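PDB 6L82: spindle pole body component from Chaetomium thermophilum, which probably binds gamma-tubulin and microtubule minus ends as subunit GCP5 of the gamma-tubulin ring complex, the piece modelled here being its N-terminus. Local coordinates for residues Ala80-Thr83 against Arg84-Leu88; Pro90-Asn93 against Gln94-Glu98. All coordinates share one frame; numbering follows the deposited sequence.

In the fold
Contact 1 sits wholly within helix 75-88, at its C-terminal half. Contact 2 follows in series, covering the loop that leaves that helix and the first turn of helix 96-106. Their centres lie about 13 Å apart, and they touch where Leu-88 CD2 packs on Thr-96 CG2 at 3.6 Å, so the last turn of one helix meets the first turn of the next. Both rest partly on helix 55-71 of this all-helical N-terminal region, and all four segments belong to the part related to the mod21 N-terminus. Residues of both also meet the chain of another protein, which places this junction between two successive helices at an interface within the assembly.

Contact 1: Ala80-Thr83 against Arg84-Leu88; sequences ALRT and RLDAL
Arg-84 N donates to Ala-80 O at 2.8 Å, and the same four-residue step recurs from Leu-85 N to Leu-81 O, from Asp-86 N to Arg-82 O and from Ala-87 N to Thr-83 O. This is unbroken alpha helix, the later part of helix 75-88, and the side-chain contacts join neighbours along it and one turn apart. Arg-84 carries most of the polar side-chain contacts. Its chain bends at chi2 (-51°) and chi3 (71°), folding the guanidinium back over the preceding turn instead of letting it run outward. NE then reaches Ala-80 O at 3.2 Å, making that carbonyl oxygen the acceptor of two donors from one residue; the bond is well bent, 138° at the hydrogen. On the same edge of the group NH2 donates to Thr-83 OG1 at 3.1 Å. Both oxygens lie in the guanidinium plane, which fixes its rotation. Thr-83 OG1 is also hydrogen-bonded to Asp-79 O, while Arg-84 NH1 forms a salt bridge with an acidic side chain of the chain of another protein. With a leucine in place of Arg-84, that acidic group would probably be left without its mate, and Thr-83 OG1 without its guanidinium donor. Arg-82 has its salt bridge with Asp-79, and its NE stays 4.5 Å from Asp-86 OD2, near enough that the opposite charges probably attract, but beyond a salt bridge. Thr-83 CG2 lies over one face of the Arg-82 guanidinium, toward its rim. On the side facing helix 55-71, Leu-81 and Leu-85 both touch Glu-66; the two leucines cross obliquely, Leu-81 CG meeting Leu-85 CD1 at 4.2 Å.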
loop_
_atom_site.group_PDB
_atom_site.type_symbol
_atom_site.label_atom_id
_atom_site.label_comp_id
_atom_site.label_asym_id
_atom_site.label_seq_id
_atom_site.Cartn_x
_atom_site.Cartn_y
_atom_site.Cartn_z
ATOM N N ALA A 80 15.842 14.193 -1.868
ATOM C CA ALA A 80 14.386 14.173 -1.749
ATOM C C ALA A 80 13.929 13.200 -0.669
ATOM O O ALA A 80 13.194 13.572 0.257
ATOM C CB ALA A 80 13.762 13.785 -3.093
ATOM N N LEU A 81 14.359 11.939 -0.784
ATOM C CA LEU A 81 13.944 10.907 0.164
ATOM C C LEU A 81 14.345 11.290 1.571
ATOM O O LEU A 81 13.526 11.264 2.493
ATOM C CB LEU A 81 14.567 9.555 -0.205
ATOM C CG LEU A 81 14.130 8.372 0.668
ATOM C CD1 LEU A 81 12.611 8.285 0.728
ATOM C CD2 LEU A 81 14.717 7.057 0.153
ATOM N N ARG A 82 15.612 11.657 1.748
ATOM C CA ARG A 82 16.100 12.021 3.071
ATOM C C ARG A 82 15.303 13.182 3.665
ATOM O O ARG A 82 14.962 13.157 4.854
ATOM C CB ARG A 82 17.594 12.354 2.986
ATOM C CG ARG A 82 18.207 12.877 4.264
ATOM C CD ARG A 82 19.577 13.521 4.011
ATOM N NE ARG A 82 19.503 14.984 4.057
ATOM C CZ ARG A 82 19.824 15.792 3.049
ATOM N NH1 ARG A 82 20.267 15.295 1.898
ATOM N NH2 ARG A 82 19.709 17.105 3.198
ATOM N N THR A 83 14.980 14.207 2.857
ATOM C CA THR A 83 14.258 15.360 3.397
ATOM C C THR A 83 12.764 15.098 3.574
ATOM O O THR A 83 12.153 15.667 4.484
ATOM C CB THR A 83 14.450 16.607 2.518
ATOM O OG1 THR A 83 14.137 16.303 1.156
ATOM C CG2 THR A 83 15.893 17.144 2.614
ATOM N N ARG A 84 12.133 14.281 2.728
ATOM C CA ARG A 84 10.746 13.949 3.032
ATOM C C ARG A 84 10.672 13.214 4.362
ATOM O O ARG A 84 9.811 13.516 5.189
ATOM C CB ARG A 84 10.073 13.110 1.937
ATOM C CG ARG A 84 10.235 13.452 0.455
ATOM C CD ARG A 84 9.952 14.855 0.032
ATOM N NE ARG A 84 10.946 15.812 0.471
ATOM C CZ ARG A 84 10.636 17.088 0.645
ATOM N NH1 ARG A 84 9.375 17.459 0.445
ATOM N NH2 ARG A 84 11.539 17.989 1.048
ATOM N N LEU A 85 11.601 12.280 4.608
ATOM C CA LEU A 85 11.618 11.580 5.895
ATOM C C LEU A 85 11.876 12.538 7.044
ATOM O O LEU A 85 11.359 12.349 8.152
ATOM C CB LEU A 85 12.670 10.480 5.904
ATOM C CG LEU A 85 12.549 9.386 4.853
ATOM C CD1 LEU A 85 13.771 8.486 4.822
ATOM C CD2 LEU A 85 11.332 8.566 5.169
ATOM N N ASP A 86 12.691 13.564 6.811
ATOM C CA ASP A 86 12.803 14.614 7.811
ATOM C C ASP A 86 11.463 15.304 8.027
ATOM O O ASP A 86 11.020 15.451 9.168
ATOM C CB ASP A 86 13.900 15.611 7.443
ATOM C CG ASP A 86 15.296 15.056 7.703
ATOM O OD1 ASP A 86 15.412 14.084 8.482
ATOM O OD2 ASP A 86 16.272 15.584 7.134
ATOM N N ALA A 87 10.779 15.697 6.948
ATOM C CA ALA A 87 9.488 16.361 7.105
ATOM C C ALA A 87 8.454 15.462 7.771
ATOM O O ALA A 87 7.479 15.964 8.344
ATOM C CB ALA A 87 8.959 16.829 5.748
ATOM N N LEU A 88 8.645 14.148 7.715
ATOM C CA LEU A 88 7.681 13.233 8.305
ATOM C C LEU A 88 7.801 13.155 9.829
ATOM O O LEU A 88 6.783 12.938 10.499
ATOM C CB LEU A 88 7.847 11.849 7.669
ATOM C CG LEU A 88 6.744 10.802 7.812
ATOM C CD1 LEU A 88 5.423 11.326 7.282
ATOM C CD2 LEU A 88 7.146 9.558 7.059
#

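Contact 2: Pro90-Asn93 against Gln94-Glu98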
loop_
_atom_site.group_PDB
_atom_site.type_symbol
_atom_site.label_atom_id
_atom_site.label_comp_id
_atom_site.label_asym_id
_atom_site.label_seq_id
_atom_site.Cartn_x
_atom_site.Cartn_y
_atom_site.Cartn_z
ATOM N N PRO A 90 7.987 15.025 12.712
ATOM C CA PRO A 90 7.010 15.590 13.657
ATOM C C PRO A 90 5.629 14.963 13.539
ATOM O O PRO A 90 4.846 15.059 14.489
ATOM C CB PRO A 90 6.992 17.089 13.320
ATOM C CG PRO A 90 7.655 17.223 12.003
ATOM C CD PRO A 90 8.629 16.087 11.907
ATOM N N HIS A 91 5.319 14.302 12.422
ATOM C CA HIS A 91 4.065 13.584 12.240
ATOM C C HIS A 91 4.155 12.111 12.618
ATOM O O HIS A 91 3.254 11.347 12.266
ATOM C CB HIS A 91 3.600 13.681 10.783
ATOM C CG HIS A 91 3.422 15.083 10.294
ATOM N ND1 HIS A 91 4.484 15.902 9.976
ATOM C CD2 HIS A 91 2.304 15.812 10.073
ATOM C CE1 HIS A 91 4.028 17.073 9.572
ATOM N NE2 HIS A 91 2.708 17.046 9.624
ATOM N N GLN A 92 5.218 11.687 13.297
ATOM C CA GLN A 92 5.428 10.261 13.530
ATOM C C GLN A 92 4.422 9.729 14.545
ATOM O O GLN A 92 4.228 10.324 15.606
ATOM C CB GLN A 92 6.856 9.995 14.024
ATOM C CG GLN A 92 7.945 10.002 12.952
ATOM C CD GLN A 92 8.480 8.616 12.620
ATOM O OE1 GLN A 92 8.478 7.716 13.462
ATOM N NE2 GLN A 92 8.951 8.443 11.385
ATOM N N ASN A 93 3.789 8.602 14.224
ATOM C CA ASN A 93 2.986 7.869 15.199
ATOM C C ASN A 93 3.274 6.375 15.031
ATOM O O ASN A 93 4.136 5.968 14.245
ATOM C CB ASN A 93 1.496 8.220 15.060
ATOM C CG ASN A 93 0.947 7.945 13.668
ATOM O OD1 ASN A 93 1.476 7.124 12.924
ATOM N ND2 ASN A 93 -0.139 8.630 13.318
ATOM N N GLN A 94 2.537 5.538 15.762
ATOM C CA GLN A 94 2.809 4.106 15.708
ATOM C C GLN A 94 2.582 3.525 14.319
ATOM O O GLN A 94 3.137 2.468 13.999
ATOM C CB GLN A 94 1.946 3.361 16.731
ATOM C CG GLN A 94 0.457 3.449 16.446
ATOM C CD GLN A 94 -0.386 3.000 17.623
ATOM O OE1 GLN A 94 -0.087 1.995 18.272
ATOM N NE2 GLN A 94 -1.453 3.742 17.898
ATOM N N PHE A 95 1.795 4.180 13.479
ATOM C CA PHE A 95 1.536 3.605 12.169
ATOM C C PHE A 95 2.545 4.039 11.102
ATOM O O PHE A 95 2.568 3.440 10.021
ATOM C CB PHE A 95 0.104 3.947 11.731
ATOM C CG PHE A 95 -0.958 3.506 12.718
ATOM C CD1 PHE A 95 -1.186 2.156 12.959
ATOM C CD2 PHE A 95 -1.732 4.442 13.398
ATOM C CE1 PHE A 95 -2.164 1.745 13.869
ATOM C CE2 PHE A 95 -2.717 4.041 14.307
ATOM C CZ PHE A 95 -2.930 2.691 14.542
ATOM N N THR A 96 3.397 5.031 11.374
ATOM C CA THR A 96 4.353 5.475 10.357
ATOM C C THR A 96 5.303 4.369 9.883
ATOM O O THR A 96 5.411 4.164 8.664
ATOM C CB THR A 96 5.162 6.685 10.857
ATOM O OG1 THR A 96 4.301 7.625 11.513
ATOM C CG2 THR A 96 5.851 7.377 9.673
ATOM N N PRO A 97 6.004 3.630 10.760
ATOM C CA PRO A 97 6.898 2.573 10.238
ATOM C C PRO A 97 6.184 1.560 9.367
ATOM O O PRO A 97 6.755 1.081 8.372
ATOM C CB PRO A 97 7.450 1.909 11.511
ATOM C CG PRO A 97 7.232 2.890 12.601
ATOM C CD PRO A 97 6.008 3.669 12.234
ATOM N N GLU A 98 4.944 1.208 9.726
ATOM C CA GLU A 98 4.197 0.235 8.931
ATOM C C GLU A 98 3.913 0.776 7.545
ATOM O O GLU A 98 3.997 0.046 6.552
ATOM C CB GLU A 98 2.880 -0.130 9.619
ATOM C CG GLU A 98 2.991 -0.668 11.033
ATOM C CD GLU A 98 1.669 -1.267 11.520
ATOM O OE1 GLU A 98 0.910 -1.825 10.700
ATOM O OE2 GLU A 98 1.379 -1.166 12.725
#
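Asn-93 OD1 receives two backbone amides at once, Phe-95 N at 3.0 Å and Thr-96 N at 3.2 Å. Both bonds are weak because neither N-H points squarely at the oxygen. With chi1 at 57°, CG stands between the backbone N and the carbonyl carbon of its own residue, and this swings the amide group over the turn that follows. The return bond is far straighter: Asn-93 N donates to Thr-96 OG1 at 2.9 Å, with 171° at the hydrogen. Side chain to backbone in both directions between these two residues makes a capping box, with Asn-93 ahead of the turn that opens helix 96-106. The backbone takes a type I beta turn from Asn-93 to Thr-96. It is closed by Thr-96 N on Asn-93 O, at 3.1 Å, and this donor sits well above the carbonyl plane (58° out of it). Thr-96 N is thus shared between the backbone oxygen and the side-chain oxygen of Asn-93. One residue further on, Pro-97 has no N-H to offer, and its CD lies 3.6 Å from Asn-93 O. Thr-96 uses its other branch as well: the side chain crosses that of Gln-92 at about a right angle, and CG2 meets the amide nitrogen NE2 at 3.7 Å. Gln-92 and Pro-97 both touch Gln-55 at the start of helix 55-71, while His-91 ND1 makes a weak hydrogen bond back to Ala-87 O. Within the turn, Gln-94 lays CG over the centre of one face of the Phe-95 ring, 3.7 Å above its plane, and Phe-95 also packs on an acidic side chain of the chain of another protein.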